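Local coordinates for protein fervidolysin (Fervidobacterium pennivorans, PDB 1R6V) that degrades keratin into peptides as a subtilisin-like serine endopeptidase, allowing the bacterium to grow on native feathers, at residues Arg334-Val338 and Asn474-Tyr478; Trp404-Leu409 and Leu441-Val447. The protein carries 1 engineered substitution. All blocks are in the same frame, centred on the assembly; numbering follows the deposited sequence.

Contact 1: residues Arg334-Val338 and Asn474-Tyr478; sequences RSDGV and NGSCY
The carboxylate of Asp336 has one face turned to Cys477. SG of Cys477 sits over that face, 4.0 Å from CG of Asp336. CB of Cys477 lies lower on the same side and packs closely against OD2, at 3.0 Å. Near the rim, the backbone N of Cys477 donates a hydrogen bond of 2.7 Å to OD2 of Asp336. It meets this oxygen from the anti side, 32° out of the carboxylate plane, and the N-H is bent to 147°. OD2 of Asp336 thus accepts from the amide of Cys477 while packing tightly against its CB. The first torsion of Asp336 places CG between its backbone N and carbonyl carbon (chi1 53°), which turns the acid toward the facing loop.

Asp336 and Gly337 are the two central residues of a type I beta turn from Ser335 to Val338. The turn leads into strand 338-343 of the catalytic subtilisin sheet. Residues 474-478 form the approach to strand 478-481 of a beta-sandwich domain. This contact is therefore a small surface junction between two domains.

The carbonyl end of Asp336 is used as well. Its O receives a CA-H...O contact from Ser476 CA at 3.0 Å. The hydroxyl of Ser476 reaches alongside the turn, and its OG is 3.4 Å from Gly337 CA. It extends there because OG stands anti to the backbone N of Ser476. A water bridges the two loops beside this point. It donates to Gly337 O at 3.0 Å and is hydrogen-bonded to Ser476 OG at 2.6 Å. Behind the contact, Arg472 NE donates to Ser476 O, and the backbone of Ser335 pairs with that of His424.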
loop_
_atom_site.group_PDB
_atom_site.type_symbol
_atom_site.label_atom_id
_atom_site.label_comp_id
_atom_site.label_asym_id
_atom_site.label_seq_id
_atom_site.Cartn_x
_atom_site.Cartn_y
_atom_site.Cartn_z
ATOM N N ARG A 334 1.802 15.395 9.523
ATOM C CA ARG A 334 1.501 16.385 8.494
ATOM C C ARG A 334 1.748 15.777 7.115
ATOM O O ARG A 334 2.838 15.275 6.833
ATOM C CB ARG A 334 2.386 17.627 8.689
ATOM C CG ARG A 334 2.327 18.631 7.544
ATOM C CD ARG A 334 3.153 19.890 7.822
ATOM N NE ARG A 334 3.084 20.829 6.700
ATOM C CZ ARG A 334 3.545 22.077 6.729
ATOM N NH1 ARG A 334 4.117 22.553 7.831
ATOM N NH2 ARG A 334 3.430 22.849 5.655
ATOM N N SER A 335 0.734 15.825 6.258
ATOM C CA SER A 335 0.843 15.269 4.915
ATOM C C SER A 335 -0.181 15.893 3.978
ATOM O O SER A 335 -1.299 16.215 4.379
ATOM C CB SER A 335 0.658 13.749 4.956
ATOM O OG SER A 335 -0.543 13.393 5.625
ATOM N N ASP A 336 0.209 16.078 2.725
ATOM C CA ASP A 336 -0.695 16.663 1.747
ATOM C C ASP A 336 -1.896 15.755 1.507
ATOM O O ASP A 336 -2.889 16.186 0.924
ATOM C CB ASP A 336 0.023 16.866 0.421
ATOM C CG ASP A 336 0.676 15.596 -0.071
ATOM O OD1 ASP A 336 1.857 15.378 0.271
ATOM O OD2 ASP A 336 -0.001 14.808 -0.772
ATOM N N GLY A 337 -1.791 14.501 1.952
ATOM C CA GLY A 337 -2.866 13.543 1.758
ATOM C C GLY A 337 -4.026 13.656 2.733
ATOM O O GLY A 337 -5.058 13.018 2.534
ATOM N N VAL A 338 -3.881 14.467 3.779
ATOM C CA VAL A 338 -4.953 14.616 4.762
ATOM C C VAL A 338 -6.187 15.262 4.144
ATOM O O VAL A 338 -6.088 16.328 3.531
ATOM C CB VAL A 338 -4.500 15.480 5.969
ATOM C CG1 VAL A 338 -5.663 15.717 6.919
ATOM C CG2 VAL A 338 -3.356 14.799 6.692
ATOM N N ASN A 474 -1.471 22.953 -4.315
ATOM C CA ASN A 474 -2.389 22.803 -3.200
ATOM C C ASN A 474 -3.240 21.565 -3.416
ATOM O O ASN A 474 -3.341 21.055 -4.528
ATOM C CB ASN A 474 -3.273 24.055 -3.032
ATOM C CG ASN A 474 -4.091 24.389 -4.274
ATOM O OD1 ASN A 474 -4.908 25.320 -4.259
ATOM N ND2 ASN A 474 -3.878 23.639 -5.352
ATOM N N GLY A 475 -3.849 21.073 -2.348
ATOM C CA GLY A 475 -4.656 19.882 -2.486
ATOM C C GLY A 475 -3.772 18.672 -2.272
ATOM O O GLY A 475 -2.549 18.783 -2.193
ATOM N N SER A 476 -4.434 17.473 -2.214
ATOM C CA SER A 476 -3.703 16.240 -1.993
ATOM C C SER A 476 -2.885 15.777 -3.185
ATOM O O SER A 476 -3.301 15.917 -4.337
ATOM C CB SER A 476 -4.674 15.128 -1.591
ATOM O OG SER A 476 -3.985 13.892 -1.448
ATOM N N CYS A 477 -1.655 15.280 -2.891
ATOM C CA CYS A 477 -0.829 14.714 -3.940
ATOM C C CYS A 477 -1.104 13.220 -3.858
ATOM O O CYS A 477 -1.602 12.739 -2.840
ATOM C CB CYS A 477 0.646 15.002 -3.679
ATOM S SG CYS A 477 1.031 16.789 -3.828
ATOM N N TYR A 478 -0.787 12.492 -4.919
ATOM C CA TYR A 478 -1.025 11.055 -4.923
ATOM C C TYR A 478 0.216 10.327 -5.390
ATOM O O TYR A 478 1.055 10.893 -6.088
ATOM C CB TYR A 478 -2.203 10.708 -5.840
ATOM C CG TYR A 478 -3.511 11.362 -5.423
ATOM C CD1 TYR A 478 -4.048 12.418 -6.162
ATOM C CD2 TYR A 478 -4.209 10.917 -4.298
ATOM C CE1 TYR A 478 -5.260 13.018 -5.791
ATOM C CE2 TYR A 478 -5.422 11.503 -3.917
ATOM C CZ TYR A 478 -5.939 12.551 -4.675
ATOM O OH TYR A 478 -7.144 13.107 -4.329
HETATM O O HOH W 1 -4.865 11.790 -0.168
#

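Contact 2: residues Trp404-Leu409 and Leu441-Val447; sequences WQIRKL and LPTQGGV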
loop_
_atom_site.group_PDB
_atom_site.type_symbol
_atom_site.label_atom_id
_atom_site.label_comp_id
_atom_site.label_asym_id
_atom_site.label_seq_id
_atom_site.Cartn_x
_atom_site.Cartn_y
_atom_site.Cartn_z
ATOM N N TRP A 404 -15.538 8.665 -3.940
ATOM C CA TRP A 404 -14.993 10.002 -4.137
ATOM C C TRP A 404 -16.029 11.078 -3.804
ATOM O O TRP A 404 -15.678 12.161 -3.335
ATOM C CB TRP A 404 -14.462 10.196 -5.565
ATOM C CG TRP A 404 -15.495 10.343 -6.667
ATOM C CD1 TRP A 404 -15.866 9.391 -7.575
ATOM C CD2 TRP A 404 -16.199 11.539 -7.036
ATOM N NE1 TRP A 404 -16.749 9.920 -8.489
ATOM C CE2 TRP A 404 -16.966 11.235 -8.180
ATOM C CE3 TRP A 404 -16.252 12.837 -6.509
ATOM C CZ2 TRP A 404 -17.778 12.184 -8.808
ATOM C CZ3 TRP A 404 -17.060 13.774 -7.131
ATOM C CH2 TRP A 404 -17.810 13.443 -8.270
ATOM N N GLN A 405 -17.305 10.775 -4.022
ATOM C CA GLN A 405 -18.338 11.757 -3.723
ATOM C C GLN A 405 -18.447 11.990 -2.223
ATOM O O GLN A 405 -18.655 13.115 -1.773
ATOM C CB GLN A 405 -19.686 11.301 -4.275
ATOM C CG GLN A 405 -19.754 11.268 -5.790
ATOM C CD GLN A 405 -21.125 10.814 -6.291
ATOM O OE1 GLN A 405 -21.510 9.661 -6.123
ATOM N NE2 GLN A 405 -21.862 11.728 -6.902
ATOM N N ILE A 406 -18.318 10.920 -1.450
ATOM C CA ILE A 406 -18.377 11.056 -0.003
ATOM C C ILE A 406 -17.185 11.877 0.460
ATOM O O ILE A 406 -17.336 12.806 1.266
ATOM C CB ILE A 406 -18.364 9.672 0.696
ATOM C CG1 ILE A 406 -19.685 8.939 0.415
ATOM C CG2 ILE A 406 -18.112 9.852 2.219
ATOM C CD1 ILE A 406 -20.930 9.633 1.007
ATOM N N ARG A 407 -15.986 11.559 -0.042
ATOM C CA ARG A 407 -14.829 12.321 0.383
ATOM C C ARG A 407 -14.963 13.788 -0.011
ATOM O O ARG A 407 -14.709 14.665 0.805
ATOM C CB ARG A 407 -13.529 11.761 -0.202
ATOM C CG ARG A 407 -12.289 12.540 0.248
ATOM C CD ARG A 407 -11.010 11.873 -0.253
ATOM N NE ARG A 407 -10.983 11.736 -1.710
ATOM C CZ ARG A 407 -10.782 12.743 -2.554
ATOM N NH1 ARG A 407 -10.578 13.976 -2.090
ATOM N NH2 ARG A 407 -10.799 12.516 -3.861
ATOM N N LYS A 408 -15.363 14.058 -1.256
ATOM C CA LYS A 408 -15.484 15.461 -1.648
ATOM C C LYS A 408 -16.542 16.202 -0.860
ATOM O O LYS A 408 -16.409 17.401 -0.628
ATOM C CB LYS A 408 -15.776 15.599 -3.149
ATOM C CG LYS A 408 -14.635 15.142 -4.059
ATOM C CD LYS A 408 -13.267 15.779 -3.711
ATOM C CE LYS A 408 -13.328 17.289 -3.584
ATOM N NZ LYS A 408 -11.958 17.840 -3.280
ATOM N N LEU A 409 -17.604 15.514 -0.461
ATOM C CA LEU A 409 -18.657 16.167 0.310
ATOM C C LEU A 409 -18.060 16.610 1.638
ATOM O O LEU A 409 -18.292 17.729 2.100
ATOM C CB LEU A 409 -19.823 15.209 0.555
ATOM C CG LEU A 409 -20.989 15.763 1.392
ATOM C CD1 LEU A 409 -21.486 17.130 0.849
ATOM C CD2 LEU A 409 -22.115 14.752 1.377
ATOM N N LEU A 441 -24.993 15.899 -2.729
ATOM C CA LEU A 441 -23.820 15.092 -3.018
ATOM C C LEU A 441 -23.162 15.686 -4.271
ATOM O O LEU A 441 -23.843 15.916 -5.284
ATOM C CB LEU A 441 -24.277 13.671 -3.290
ATOM C CG LEU A 441 -23.239 12.571 -3.362
ATOM C CD1 LEU A 441 -22.641 12.345 -1.958
ATOM C CD2 LEU A 441 -23.906 11.297 -3.855
ATOM N N PRO A 442 -21.840 15.948 -4.231
ATOM C CA PRO A 442 -21.158 16.522 -5.398
ATOM C C PRO A 442 -21.215 15.668 -6.651
ATOM O O PRO A 442 -21.116 14.447 -6.583
ATOM C CB PRO A 442 -19.724 16.738 -4.910
ATOM C CG PRO A 442 -19.583 15.770 -3.778
ATOM C CD PRO A 442 -20.912 15.828 -3.088
ATOM N N THR A 443 -21.388 16.326 -7.793
ATOM C CA THR A 443 -21.455 15.635 -9.072
ATOM C C THR A 443 -20.138 15.802 -9.823
ATOM O O THR A 443 -19.913 15.166 -10.849
ATOM C CB THR A 443 -22.599 16.195 -9.941
ATOM O OG1 THR A 443 -22.380 17.591 -10.166
ATOM C CG2 THR A 443 -23.935 16.016 -9.244
ATOM N N GLN A 444 -19.271 16.659 -9.305
ATOM C CA GLN A 444 -17.973 16.888 -9.913
ATOM C C GLN A 444 -16.943 17.041 -8.805
ATOM O O GLN A 444 -17.300 17.214 -7.635
ATOM C CB GLN A 444 -18.009 18.147 -10.783
ATOM C CG GLN A 444 -18.776 17.947 -12.072
ATOM C CD GLN A 444 -18.797 19.185 -12.946
ATOM O OE1 GLN A 444 -17.750 19.761 -13.271
ATOM N NE2 GLN A 444 -19.992 19.600 -13.340
ATOM N N GLY A 445 -15.669 16.949 -9.173
ATOM C CA GLY A 445 -14.614 17.102 -8.187
ATOM C C GLY A 445 -13.754 15.864 -8.027
ATOM O O GLY A 445 -12.713 15.925 -7.384
ATOM N N GLY A 446 -14.188 14.746 -8.600
ATOM C CA GLY A 446 -13.406 13.518 -8.494
ATOM C C GLY A 446 -13.668 12.581 -9.654
ATOM O O GLY A 446 -14.540 12.846 -10.490
ATOM N N VAL A 447 -12.893 11.503 -9.742
ATOM C CA VAL A 447 -13.083 10.506 -10.794
ATOM C C VAL A 447 -13.042 9.126 -10.144
ATOM O O VAL A 447 -12.320 8.901 -9.167
ATOM C CB VAL A 447 -11.990 10.573 -11.896
ATOM C CG1 VAL A 447 -12.104 11.879 -12.677
ATOM C CG2 VAL A 447 -10.614 10.439 -11.274
HETATM O O HOH W 2 -11.727 18.256 -6.359
#
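Gly446 lies flat over one face of the Trp404 indole. Its CA makes a CH-pi contact 3.8 Å from the centroid of the six-membered ring, 23° off the normal. The next backbone N, of Val447, passes over the same face nearer the rim. CG of the neighbouring Gln405 covers the opposite face, so the indole is sandwiched. Thr443 C and Gln444 N lie at its edge in plane, with Thr443 C 3.7 Å from Trp404 CH2.

The Gln405 amide provides the direct hydrogen bond of the contact. Its NE2 donates to Pro442 O at 2.8 Å, with the N-H at 158° and the carbonyl oxygen close to the amide plane. Gln405 CG points away from the carbonyl carbon (chi1 -67°), the chain is extended beyond CG, and the turn of the amide presents NE2 to Pro442 O. The Leu441 side chain crosses that of Gln405 at about a right angle. Its CD1 also meets Leu409 CD2, at 4.1 Å. The Pro442 ring rests on the helix, with CD 3.9 Å from Leu409 CB.

Lys408 CB touches Pro442 CG, and its chain, bent at chi2 and chi3, passes along Gly445 O. A water accepts from its NZ and donates to Gly445 O. The ammonium has a stronger partner in Glu411, through a salt bridge.

Further out, OE1 of Gln405 accepts from Lys402 N, which fixes the rotation of the amide. Trp404 N is hydrogen-bonded to His492 ND1. Arg407 is bound to Asp494, Glu411 and the carbonyl of His492, so the helix is also tied to strand 487-494 of the sandwich.

Helix 403-413 of the catalytic domain thus seats the chain entering the first beta-sandwich. With one direct hydrogen bond and one water bridge, the contact is mostly packing.

Overall arrangement
From the N terminus, the chain passes through the propeptide and into the catalytic domain, where it reaches residues 334-338. It then runs on to helix 403-413, which supplies 404-409. After helix 433-438 it leaves for the first beta-sandwich, and 441-447 packs back against helix 403-413 to close the short loop of contact 2. Residues 474-478 come later and close the longer loop of contact 1. Contact 2 is nested inside that loop. The two centres are about 17 Å apart, and Tyr478 OH packs 3.7 Å from Arg407 NH2 between them. Both contacts tie the catalytic domain to the same sandwich, at two separate points.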